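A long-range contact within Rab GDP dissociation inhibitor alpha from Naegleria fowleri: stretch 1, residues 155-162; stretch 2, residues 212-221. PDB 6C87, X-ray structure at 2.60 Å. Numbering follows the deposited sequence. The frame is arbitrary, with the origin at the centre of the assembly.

Stretch 1 155-162: YLYDYDQN
Stretch 2 212-221: ALEVIERMRL

Ile 216, buried on the helix that runs through residues 212-221, centres the contact: its CA lies 6.5 Å from the CA of Leu 156, in the helical part (155-157) at the start of stretch 1. With chi1 m and chi2 t, Ile 216 puts CD1 3.9 Å from CD2 of Leu 156 (m, t) and 4.0 Å from CB of Tyr 159, while its CG2 packs 3.8 Å from O of Leu 156. The branched aliphatic chain thus touches both the helical Leu 156 and the loop residue Tyr 159, which suits a buried apolar position. One turn along, Met 219 (chi1 m, chi2 t, chi3 10°) lays CE 4.2 Å from CB of Leu 156. One turn back, Leu 213 (t, p) brings CD1 to 3.9 Å from CE2 of Tyr 159, whose t rotamer (chi2 82°) brings the ring to Leu 213; phi/psi of -70/129 at Tyr 159 mark the extended chain after the helix. Farther out, Gln 161 (chi1 t, chi2 p) covers Leu 213, their CA atoms 8.1 Å apart. Arg 220 forms the polar edge. Its CA-to-CB bond points sideways, but chi angles m, m, t and 81° carry the guanidinium to two backbone carbonyls, one in the helix and one in the loop: NH2 donates to O of Leu 156 (3.3 Å) and O of Tyr 159 (3.0 Å), both near the guanidinium plane. The contact buries 394 Å².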

ATOM      1  N   TYR A 155      12.783 -12.696 -25.855  1.00 59.19           N
ATOM      2  CA  TYR A 155      12.572 -11.286 -25.539  1.00 71.62           C
ATOM      3  C   TYR A 155      11.838 -11.105 -24.215  1.00 67.38           C
ATOM      4  O   TYR A 155      12.176 -10.208 -23.435  1.00 68.99           O
ATOM      5  CB  TYR A 155      11.814 -10.594 -26.677  1.00 74.82           C
ATOM      6  CG  TYR A 155      11.208  -9.261 -26.285  1.00 81.52           C
ATOM      7  CD1 TYR A 155      12.006  -8.141 -26.055  1.00 85.96           C
ATOM      8  CD2 TYR A 155       9.828  -9.119 -26.162  1.00 80.97           C
ATOM      9  CE1 TYR A 155      11.446  -6.925 -25.693  1.00 84.07           C
ATOM     10  CE2 TYR A 155       9.260  -7.906 -25.805  1.00 80.52           C
ATOM     11  CZ  TYR A 155      10.072  -6.817 -25.573  1.00 81.97           C
ATOM     12  OH  TYR A 155       9.507  -5.616 -25.223  1.00 84.92           O
ATOM     13  N   LEU A 156      10.829 -11.940 -23.946  1.00 67.09           N
ATOM     14  CA  LEU A 156      10.029 -11.756 -22.735  1.00 65.26           C
ATOM     15  C   LEU A 156      10.819 -12.113 -21.479  1.00 61.23           C
ATOM     16  O   LEU A 156      10.727 -11.408 -20.468  1.00 63.21           O
ATOM     17  CB  LEU A 156       8.738 -12.573 -22.823  1.00 57.75           C
ATOM     18  CG  LEU A 156       7.809 -12.158 -23.969  1.00 56.26           C
ATOM     19  CD1 LEU A 156       6.643 -13.125 -24.123  1.00 53.43           C
ATOM     20  CD2 LEU A 156       7.316 -10.727 -23.791  1.00 55.86           C
ATOM     21  N   TYR A 157      11.616 -13.181 -21.528  1.00 58.97           N
ATOM     22  CA  TYR A 157      12.397 -13.558 -20.356  1.00 60.06           C
ATOM     23  C   TYR A 157      13.569 -12.612 -20.130  1.00 66.76           C
ATOM     24  O   TYR A 157      14.037 -12.484 -18.994  1.00 63.26           O
ATOM     25  CB  TYR A 157      12.900 -14.996 -20.487  1.00 56.40           C
ATOM     26  N   ASP A 158      14.044 -11.935 -21.174  1.00 74.62           N
ATOM     27  CA  ASP A 158      15.112 -10.956 -21.035  1.00 82.26           C
ATOM     28  C   ASP A 158      14.596  -9.559 -20.729  1.00 92.66           C
ATOM     29  O   ASP A 158      15.407  -8.646 -20.545  1.00100.84           O
ATOM     30  CB  ASP A 158      15.970 -10.908 -22.301  1.00 81.27           C
ATOM     31  CG  ASP A 158      16.897 -12.092 -22.417  1.00 86.15           C
ATOM     32  OD1 ASP A 158      16.889 -12.936 -21.500  1.00 90.10           O
ATOM     33  OD2 ASP A 158      17.647 -12.171 -23.411  1.00 87.85           O
ATOM     34  N   TYR A 159      13.279  -9.367 -20.671  1.00 92.00           N
ATOM     35  CA  TYR A 159      12.737  -8.037 -20.436  1.00 87.60           C
ATOM     36  C   TYR A 159      13.013  -7.597 -19.003  1.00 80.67           C
ATOM     37  O   TYR A 159      12.726  -8.321 -18.046  1.00 73.03           O
ATOM     38  CB  TYR A 159      11.234  -8.002 -20.720  1.00 83.36           C
ATOM     39  CG  TYR A 159      10.662  -6.603 -20.651  1.00 86.42           C
ATOM     40  CD1 TYR A 159      10.758  -5.743 -21.738  1.00 89.14           C
ATOM     41  CD2 TYR A 159      10.044  -6.133 -19.499  1.00 89.46           C
ATOM     42  CE1 TYR A 159      10.250  -4.457 -21.685  1.00 91.36           C
ATOM     43  CE2 TYR A 159       9.532  -4.845 -19.436  1.00 92.85           C
ATOM     44  CZ  TYR A 159       9.638  -4.013 -20.534  1.00 92.67           C
ATOM     45  OH  TYR A 159       9.132  -2.732 -20.481  1.00 93.94           O
ATOM     46  N   ASP A 160      13.568  -6.398 -18.868  1.00 75.98           N
ATOM     47  CA  ASP A 160      13.782  -5.750 -17.583  1.00 80.06           C
ATOM     48  C   ASP A 160      13.131  -4.380 -17.673  1.00 86.67           C
ATOM     49  O   ASP A 160      13.513  -3.566 -18.520  1.00 93.63           O
ATOM     50  CB  ASP A 160      15.281  -5.634 -17.275  1.00 85.64           C
ATOM     51  CG  ASP A 160      15.571  -5.051 -15.896  1.00 91.33           C
ATOM     52  OD1 ASP A 160      14.640  -4.564 -15.221  1.00 90.10           O
ATOM     53  OD2 ASP A 160      16.756  -5.057 -15.496  1.00 94.22           O
ATOM     54  N   GLN A 161      12.145  -4.129 -16.812  1.00 80.11           N
ATOM     55  CA  GLN A 161      11.432  -2.859 -16.877  1.00 85.43           C
ATOM     56  C   GLN A 161      12.364  -1.693 -16.569  1.00 91.43           C
ATOM     57  O   GLN A 161      12.262  -0.625 -17.184  1.00 89.63           O
ATOM     58  CB  GLN A 161      10.246  -2.876 -15.914  1.00 85.73           C
ATOM     59  CG  GLN A 161       9.406  -1.608 -15.930  1.00 89.22           C
ATOM     60  CD  GLN A 161       8.758  -1.366 -17.284  1.00 89.89           C
ATOM     61  OE1 GLN A 161       9.138  -0.455 -18.015  1.00 91.72           O
ATOM     62  NE2 GLN A 161       7.796  -2.210 -17.635  1.00 88.66           N
ATOM     63  N   ASN A 162      13.278  -1.881 -15.619  1.00 95.39           N
ATOM     64  CA  ASN A 162      14.219  -0.840 -15.226  1.00100.19           C
ATOM     65  C   ASN A 162      15.427  -0.745 -16.151  1.00105.71           C
ATOM     66  O   ASN A 162      16.209   0.203 -16.023  1.00111.91           O
ATOM     67  CB  ASN A 162      14.675  -1.080 -13.786  1.00 95.63           C
ATOM     68  CG  ASN A 162      13.506  -1.236 -12.830  1.00 94.88           C
ATOM     69  OD1 ASN A 162      12.560  -0.449 -12.856  1.00 95.81           O
ATOM     70  ND2 ASN A 162      13.556  -2.269 -11.994  1.00 92.00           N
ATOM     71  N   ALA A 212       1.535  -6.111 -20.965  1.00 66.17           N
ATOM     72  CA  ALA A 212       2.427  -7.249 -21.162  1.00 61.79           C
ATOM     73  C   ALA A 212       3.258  -7.549 -19.920  1.00 69.15           C
ATOM     74  O   ALA A 212       3.624  -8.707 -19.691  1.00 69.03           O
ATOM     75  CB  ALA A 212       3.337  -6.992 -22.359  1.00 53.13           C
ATOM     76  N   LEU A 213       3.564  -6.529 -19.110  1.00 75.61           N
ATOM     77  CA  LEU A 213       4.370  -6.749 -17.910  1.00 74.85           C
ATOM     78  C   LEU A 213       3.661  -7.664 -16.918  1.00 70.58           C
ATOM     79  O   LEU A 213       4.314  -8.423 -16.194  1.00 68.00           O
ATOM     80  CB  LEU A 213       4.700  -5.404 -17.255  1.00 76.98           C
ATOM     81  CG  LEU A 213       5.725  -5.363 -16.119  1.00 80.12           C
ATOM     82  CD1 LEU A 213       7.057  -5.923 -16.582  1.00 81.72           C
ATOM     83  CD2 LEU A 213       5.895  -3.944 -15.583  1.00 81.88           C
ATOM     84  N   GLU A 214       2.330  -7.600 -16.862  1.00 70.12           N
ATOM     85  CA  GLU A 214       1.579  -8.535 -16.032  1.00 68.37           C
ATOM     86  C   GLU A 214       1.645  -9.946 -16.598  1.00 60.79           C
ATOM     87  O   GLU A 214       1.735 -10.923 -15.843  1.00 64.78           O
ATOM     88  CB  GLU A 214       0.136  -8.069 -15.900  1.00 77.43           C
ATOM     89  CG  GLU A 214      -0.365  -8.064 -14.480  1.00 86.78           C
ATOM     90  CD  GLU A 214      -1.827  -7.718 -14.406  1.00 97.43           C
ATOM     91  OE1 GLU A 214      -2.664  -8.622 -14.615  1.00 99.80           O
ATOM     92  OE2 GLU A 214      -2.137  -6.535 -14.156  1.00104.89           O
ATOM     93  N   VAL A 215       1.572 -10.066 -17.925  1.00 51.51           N
ATOM     94  CA  VAL A 215       1.700 -11.365 -18.580  1.00 49.19           C
ATOM     95  C   VAL A 215       3.073 -11.962 -18.313  1.00 50.06           C
ATOM     96  O   VAL A 215       3.200 -13.158 -18.017  1.00 44.94           O
ATOM     97  CB  VAL A 215       1.437 -11.220 -20.093  1.00 51.56           C
ATOM     98  CG1 VAL A 215       1.605 -12.558 -20.802  1.00 42.58           C
ATOM     99  CG2 VAL A 215       0.044 -10.632 -20.343  1.00 51.56           C
ATOM    100  N   ILE A 216       4.120 -11.134 -18.403  1.00 53.19           N
ATOM    101  CA  ILE A 216       5.480 -11.596 -18.138  1.00 47.49           C
ATOM    102  C   ILE A 216       5.608 -12.063 -16.696  1.00 50.90           C
ATOM    103  O   ILE A 216       6.244 -13.084 -16.414  1.00 49.98           O
ATOM    104  CB  ILE A 216       6.501 -10.487 -18.457  1.00 51.71           C
ATOM    105  CG1 ILE A 216       6.529 -10.175 -19.956  1.00 54.25           C
ATOM    106  CG2 ILE A 216       7.895 -10.877 -17.965  1.00 48.57           C
ATOM    107  CD1 ILE A 216       7.425  -8.983 -20.311  1.00 51.87           C
ATOM    108  N   GLU A 217       4.988 -11.332 -15.762  1.00 58.66           N
ATOM    109  CA  GLU A 217       5.044 -11.722 -14.356  1.00 58.21           C
ATOM    110  C   GLU A 217       4.443 -13.109 -14.143  1.00 54.44           C
ATOM    111  O   GLU A 217       4.989 -13.914 -13.379  1.00 51.14           O
ATOM    112  CB  GLU A 217       4.326 -10.680 -13.494  1.00 52.85           C
ATOM    113  N   ARG A 218       3.344 -13.421 -14.845  1.00 50.31           N
ATOM    114  CA  ARG A 218       2.721 -14.736 -14.721  1.00 43.44           C
ATOM    115  C   ARG A 218       3.622 -15.842 -15.261  1.00 42.10           C
ATOM    116  O   ARG A 218       3.685 -16.935 -14.690  1.00 42.60           O
ATOM    117  CB  ARG A 218       1.389 -14.767 -15.464  1.00 39.54           C
ATOM    118  CG  ARG A 218       0.297 -13.913 -14.914  1.00 40.14           C
ATOM    119  CD  ARG A 218      -0.902 -14.052 -15.836  1.00 50.97           C
ATOM    120  NE  ARG A 218      -2.146 -13.617 -15.217  1.00 62.59           N
ATOM    121  CZ  ARG A 218      -3.099 -14.444 -14.804  1.00 63.10           C
ATOM    122  NH1 ARG A 218      -2.949 -15.754 -14.942  1.00 50.18           N
ATOM    123  NH2 ARG A 218      -4.204 -13.959 -14.251  1.00 72.50           N
ATOM    124  N   MET A 219       4.290 -15.597 -16.386  1.00 44.98           N
ATOM    125  CA  MET A 219       5.209 -16.602 -16.907  1.00 52.30           C
ATOM    126  C   MET A 219       6.386 -16.809 -15.959  1.00 54.15           C
ATOM    127  O   MET A 219       6.857 -17.940 -15.787  1.00 55.66           O
ATOM    128  CB  MET A 219       5.695 -16.198 -18.296  1.00 50.60           C
ATOM    129  CG  MET A 219       4.575 -15.879 -19.271  1.00 59.08           C
ATOM    130  SD  MET A 219       5.133 -15.364 -20.921  1.00 74.15           S
ATOM    131  CE  MET A 219       6.892 -15.735 -20.855  1.00 79.94           C
ATOM    132  N   ARG A 220       6.871 -15.729 -15.332  1.00 46.75           N
ATOM    133  CA  ARG A 220       7.950 -15.856 -14.356  1.00 53.16           C
ATOM    134  C   ARG A 220       7.500 -16.653 -13.137  1.00 51.81           C
ATOM    135  O   ARG A 220       8.275 -17.437 -12.579  1.00 54.44           O
ATOM    136  CB  ARG A 220       8.450 -14.475 -13.922  1.00 54.92           C
ATOM    137  CG  ARG A 220       8.981 -13.593 -15.042  1.00 64.37           C
ATOM    138  CD  ARG A 220      10.453 -13.822 -15.340  1.00 72.39           C
ATOM    139  NE  ARG A 220      10.903 -12.960 -16.431  1.00 74.12           N
ATOM    140  CZ  ARG A 220      11.237 -11.682 -16.284  1.00 75.79           C
ATOM    141  NH1 ARG A 220      11.177 -11.114 -15.089  1.00 82.54           N
ATOM    142  NH2 ARG A 220      11.629 -10.969 -17.332  1.00 72.21           N
ATOM    143  N   LEU A 221       6.259 -16.452 -12.699  1.00 39.41           N
ATOM    144  CA  LEU A 221       5.749 -17.227 -11.578  1.00 47.36           C
ATOM    145  C   LEU A 221       5.762 -18.715 -11.894  1.00 49.36           C
ATOM    146  O   LEU A 221       6.176 -19.534 -11.060  1.00 47.33           O
ATOM    147  CB  LEU A 221       4.333 -16.764 -11.241  1.00 48.77           C
ATOM    148  CG  LEU A 221       3.586 -17.546 -10.166  1.00 45.96           C
ATOM    149  CD1 LEU A 221       4.299 -17.422  -8.824  1.00 40.31           C
ATOM    150  CD2 LEU A 221       2.151 -17.048 -10.079  1.00 43.48           C
TER